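Local coordinates for putative uncharacterized protein (Caulobacter crescentus, PDB 4KWY) that probably helps assemble lipopolysaccharide at the outer membrane, as a lipoprotein of the LptE family, at residues 63-67 with 98-102; 21-25 with 112-116. One frame throughout, in Å; residues are numbered along the deposited sequence.

Contact 1 (63-67 with 98-102)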
# COMPACT_ATOMS: atom_id res chain seq x y z
N ASN A 63 24.87 6.62 -13.99
CA ASN A 63 25.82 7.20 -13.05
C ASN A 63 26.30 6.21 -11.92
O ASN A 63 27.51 6.03 -11.75
CB ASN A 63 25.26 8.50 -12.45
N VAL A 64 25.36 5.57 -11.16
CA VAL A 64 25.67 4.63 -10.06
C VAL A 64 25.48 3.15 -10.47
O VAL A 64 24.41 2.77 -10.96
CB VAL A 64 24.85 4.96 -8.77
CG1 VAL A 64 25.15 3.96 -7.65
CG2 VAL A 64 25.12 6.38 -8.30
N ALA A 65 26.52 2.33 -10.21
CA ALA A 65 26.54 0.88 -10.45
C ALA A 65 25.56 0.15 -9.51
O ALA A 65 25.56 0.37 -8.28
CB ALA A 65 27.95 0.33 -10.27
N ASN A 66 24.71 -0.71 -10.11
CA ASN A 66 23.70 -1.55 -9.48
C ASN A 66 22.69 -0.74 -8.66
O ASN A 66 22.23 -1.26 -7.64
CB ASN A 66 24.34 -2.69 -8.64
CG ASN A 66 24.94 -3.84 -9.45
OD1 ASN A 66 24.42 -4.25 -10.50
ND2 ASN A 66 26.02 -4.42 -8.95
N ARG A 67 22.33 0.51 -9.09
CA ARG A 67 21.27 1.29 -8.44
C ARG A 67 20.00 1.14 -9.28
O ARG A 67 20.04 1.29 -10.50
CB ARG A 67 21.60 2.78 -8.17
CG ARG A 67 20.37 3.52 -7.55
CD ARG A 67 20.60 4.93 -7.01
NE ARG A 67 21.57 4.91 -5.92
CZ ARG A 67 22.44 5.89 -5.67
NH1 ARG A 67 22.42 7.00 -6.40
NH2 ARG A 67 23.32 5.76 -4.69
N TYR A 98 17.07 1.28 -4.74
CA TYR A 98 17.80 0.27 -3.98
C TYR A 98 19.09 0.09 -4.65
O TYR A 98 19.20 0.23 -5.88
CB TYR A 98 17.05 -1.06 -3.75
CG TYR A 98 16.65 -1.82 -5.00
CD1 TYR A 98 17.50 -2.76 -5.57
CD2 TYR A 98 15.39 -1.64 -5.57
CE1 TYR A 98 17.12 -3.50 -6.69
CE2 TYR A 98 15.01 -2.36 -6.71
CZ TYR A 98 15.86 -3.30 -7.25
OH TYR A 98 15.51 -3.99 -8.38
N ASP A 99 20.11 -0.14 -3.84
CA ASP A 99 21.44 -0.33 -4.36
C ASP A 99 21.74 -1.82 -4.33
O ASP A 99 22.03 -2.37 -3.27
CB ASP A 99 22.46 0.53 -3.59
CG ASP A 99 22.60 1.95 -4.10
OD1 ASP A 99 21.57 2.59 -4.35
OD2 ASP A 99 23.74 2.44 -4.22
N SER A 100 21.60 -2.48 -5.49
CA SER A 100 21.85 -3.91 -5.71
C SER A 100 23.35 -4.29 -5.51
O SER A 100 24.19 -3.47 -5.12
CB SER A 100 21.38 -4.32 -7.11
OG SER A 100 21.00 -5.68 -7.17
N ALA A 101 23.66 -5.55 -5.77
CA ALA A 101 24.99 -6.11 -5.61
C ALA A 101 25.28 -7.16 -6.70
O ALA A 101 24.35 -7.69 -7.31
CB ALA A 101 25.09 -6.75 -4.23
N ASP A 102 26.58 -7.46 -6.93
CA ASP A 102 26.99 -8.47 -7.90
C ASP A 102 26.54 -9.87 -7.43
O ASP A 102 26.16 -10.71 -8.26
CB ASP A 102 28.51 -8.42 -8.13
CG ASP A 102 29.04 -7.14 -8.78
OD1 ASP A 102 28.23 -6.40 -9.39
OD2 ASP A 102 30.28 -6.93 -8.74
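Start with the backbone, because it places the side chains. V64 to R67 form a type II beta turn that delivers the chain into strand 67-80, and R67 pairs with D99 at the end of strand 86-99 as an antiparallel, non-hydrogen-bonded pair, CA to CA 4.4 Å. One step further out, S100 N donates to N66 O at 2.6 Å, while R67 CA lies 3.5 Å from Y98 O in a CA-H...O contact. R67 and D99 put their side chains on the same face of the sheet. The R67 side chain runs out extended, t at chi1 and chi2, then bends at chi3 (m), so that NE meets D99 OD1 at 2.8 Å almost in line; a weak hydrogen bond of 3.4 Å joins R67 NH2 to D99 OD2. V64, chi1 t, rests CG1 4.0 Å from D99 OD2 beside this salt bridge. N66 has the most surface covered. Its left-handed backbone and m rotamer send the amide along 100-102, where ND2 donates to D102 OD1 at 3.0 Å, although D102 is poorly ordered; N66 OD1 is hydrogen-bonded to R60 NH1. On the way N66 CB touches S100 CB at 3.7 Å. Y98 points away, its ring meeting F68 and helix 104-135. The chemistry is therefore polar and charged, closing the open end of a beta hairpin at the protein surface with directional bonds more than with apolar packing.

Contact 2 (21-25 with 112-116); sequences RGGYL and QDGQE
Build two right-handed alpha-helical segments, 21-25 and 112-116, axes 11.0 Å apart at closest approach and crossing at -56°; L25 and E116 have the nearest CA atoms, 6.6 Å apart. R21 spans most of the gap. Its side chain is extended, chi1 and chi2 t, chi3 148° (between wells), chi4 91°; NE donates to Q115 OE1 at 2.7 Å, nearly linear, with a weak hydrogen bond from R21 NH2 to the same OE1 at 3.3 Å. R21 NH2 also makes a long salt bridge of 3.8 Å to E116 OE2, and water 1 accepts from R21 NH1 (O to NH1 3.2 Å) and donates to E116 OE2 (O to OE2 2.7 Å). Q112 NE2 lies over one guanidinium face. Q115 (chi1 m, chi2 t) gives CB to L25 CD1 at 3.8 Å; L25 is m,t. The helices pack obliquely, the R21-Q115 hydrogen bond beside the apolar L25-Q115 contact, with a charged, hydrated side at E116. Helix 52-56 joins helices 21-34 and 104-135 here: Q115 NE2 is hydrogen-bonded to F55 O, and the E52 carboxylate to G22 N and G23 N.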
# COMPACT_ATOMS: atom_id res chain seq x y z
N ARG A 21 2.50 -9.67 -5.67
CA ARG A 21 3.44 -9.33 -4.60
C ARG A 21 3.16 -7.93 -4.02
O ARG A 21 3.08 -7.79 -2.80
CB ARG A 21 4.92 -9.46 -5.02
CG ARG A 21 5.84 -9.25 -3.81
CD ARG A 21 7.17 -9.95 -3.88
NE ARG A 21 8.19 -9.17 -3.18
CZ ARG A 21 8.49 -9.30 -1.90
NH1 ARG A 21 7.88 -10.21 -1.15
NH2 ARG A 21 9.40 -8.51 -1.34
N GLY A 22 2.94 -6.94 -4.90
CA GLY A 22 2.61 -5.56 -4.53
C GLY A 22 1.37 -5.42 -3.68
O GLY A 22 1.42 -4.79 -2.63
N GLY A 23 0.27 -6.04 -4.11
CA GLY A 23 -0.98 -6.03 -3.36
C GLY A 23 -0.85 -6.77 -2.05
O GLY A 23 -1.43 -6.36 -1.04
N TYR A 24 -0.05 -7.87 -2.05
CA TYR A 24 0.22 -8.63 -0.83
C TYR A 24 0.98 -7.76 0.16
O TYR A 24 0.56 -7.64 1.30
CB TYR A 24 0.98 -9.94 -1.13
CG TYR A 24 1.40 -10.71 0.11
CD1 TYR A 24 0.50 -11.53 0.79
CD2 TYR A 24 2.71 -10.64 0.59
CE1 TYR A 24 0.88 -12.25 1.93
CE2 TYR A 24 3.10 -11.34 1.74
CZ TYR A 24 2.18 -12.15 2.40
OH TYR A 24 2.59 -12.85 3.51
N LEU A 25 2.09 -7.14 -0.27
CA LEU A 25 2.92 -6.27 0.57
C LEU A 25 2.14 -5.03 1.03
O LEU A 25 2.19 -4.69 2.21
CB LEU A 25 4.21 -5.84 -0.15
CG LEU A 25 5.30 -6.91 -0.39
CD1 LEU A 25 6.47 -6.32 -1.16
CD2 LEU A 25 5.83 -7.51 0.93
N GLN A 112 13.87 -6.80 -2.56
CA GLN A 112 12.75 -7.08 -1.65
C GLN A 112 12.59 -5.98 -0.61
O GLN A 112 11.46 -5.66 -0.27
CB GLN A 112 12.90 -8.45 -0.99
CG GLN A 112 12.64 -9.59 -1.97
CD GLN A 112 12.67 -10.93 -1.31
OE1 GLN A 112 13.55 -11.23 -0.50
NE2 GLN A 112 11.69 -11.76 -1.65
N ASP A 113 13.71 -5.41 -0.11
CA ASP A 113 13.70 -4.31 0.85
C ASP A 113 13.12 -3.05 0.18
O ASP A 113 12.29 -2.38 0.79
CB ASP A 113 15.09 -4.06 1.45
CG ASP A 113 15.16 -2.83 2.33
OD1 ASP A 113 14.68 -2.89 3.48
OD2 ASP A 113 15.64 -1.80 1.86
N GLY A 114 13.48 -2.80 -1.09
CA GLY A 114 12.93 -1.69 -1.87
C GLY A 114 11.43 -1.82 -2.04
O GLY A 114 10.67 -0.86 -1.84
N GLN A 115 10.97 -3.03 -2.34
CA GLN A 115 9.54 -3.34 -2.49
C GLN A 115 8.75 -3.11 -1.17
O GLN A 115 7.65 -2.53 -1.20
CB GLN A 115 9.39 -4.77 -2.97
CG GLN A 115 9.77 -4.89 -4.44
CD GLN A 115 9.50 -6.24 -5.00
OE1 GLN A 115 9.70 -7.28 -4.35
NE2 GLN A 115 9.07 -6.26 -6.25
N GLU A 116 9.34 -3.49 -0.03
CA GLU A 116 8.76 -3.30 1.30
C GLU A 116 8.66 -1.81 1.63
O GLU A 116 7.64 -1.35 2.16
CB GLU A 116 9.60 -4.05 2.35
CG GLU A 116 9.13 -5.48 2.55
CD GLU A 116 10.21 -6.54 2.75
OE1 GLU A 116 11.27 -6.21 3.34
OE2 GLU A 116 9.97 -7.70 2.34
O HOH W 1 9.71 -10.28 1.53

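How the contacts relate
Contact 1 is a surface contact, its centre about 25 Å from the centre of the chain; contact 2 is partly buried, its centre about 9 Å from that point. Their centres lie 19 Å apart and they do not touch, yet strand 86-99 leads, after a short connection, into helix 104-135, so the second segments belong to one continuous run of chain. Contact 1 combines main-chain pairing with side-chain bonds at strand ends and adjoining loops; contact 2 joins two helices mainly through side chains, with one bridging water and no main-chain hydrogen bond across. Each uses an arginine NE as donor, but its acceptor is a carboxylate in contact 1 and a neutral amide in contact 2, where the carboxylate stands farther off and leucine adds apolar packing.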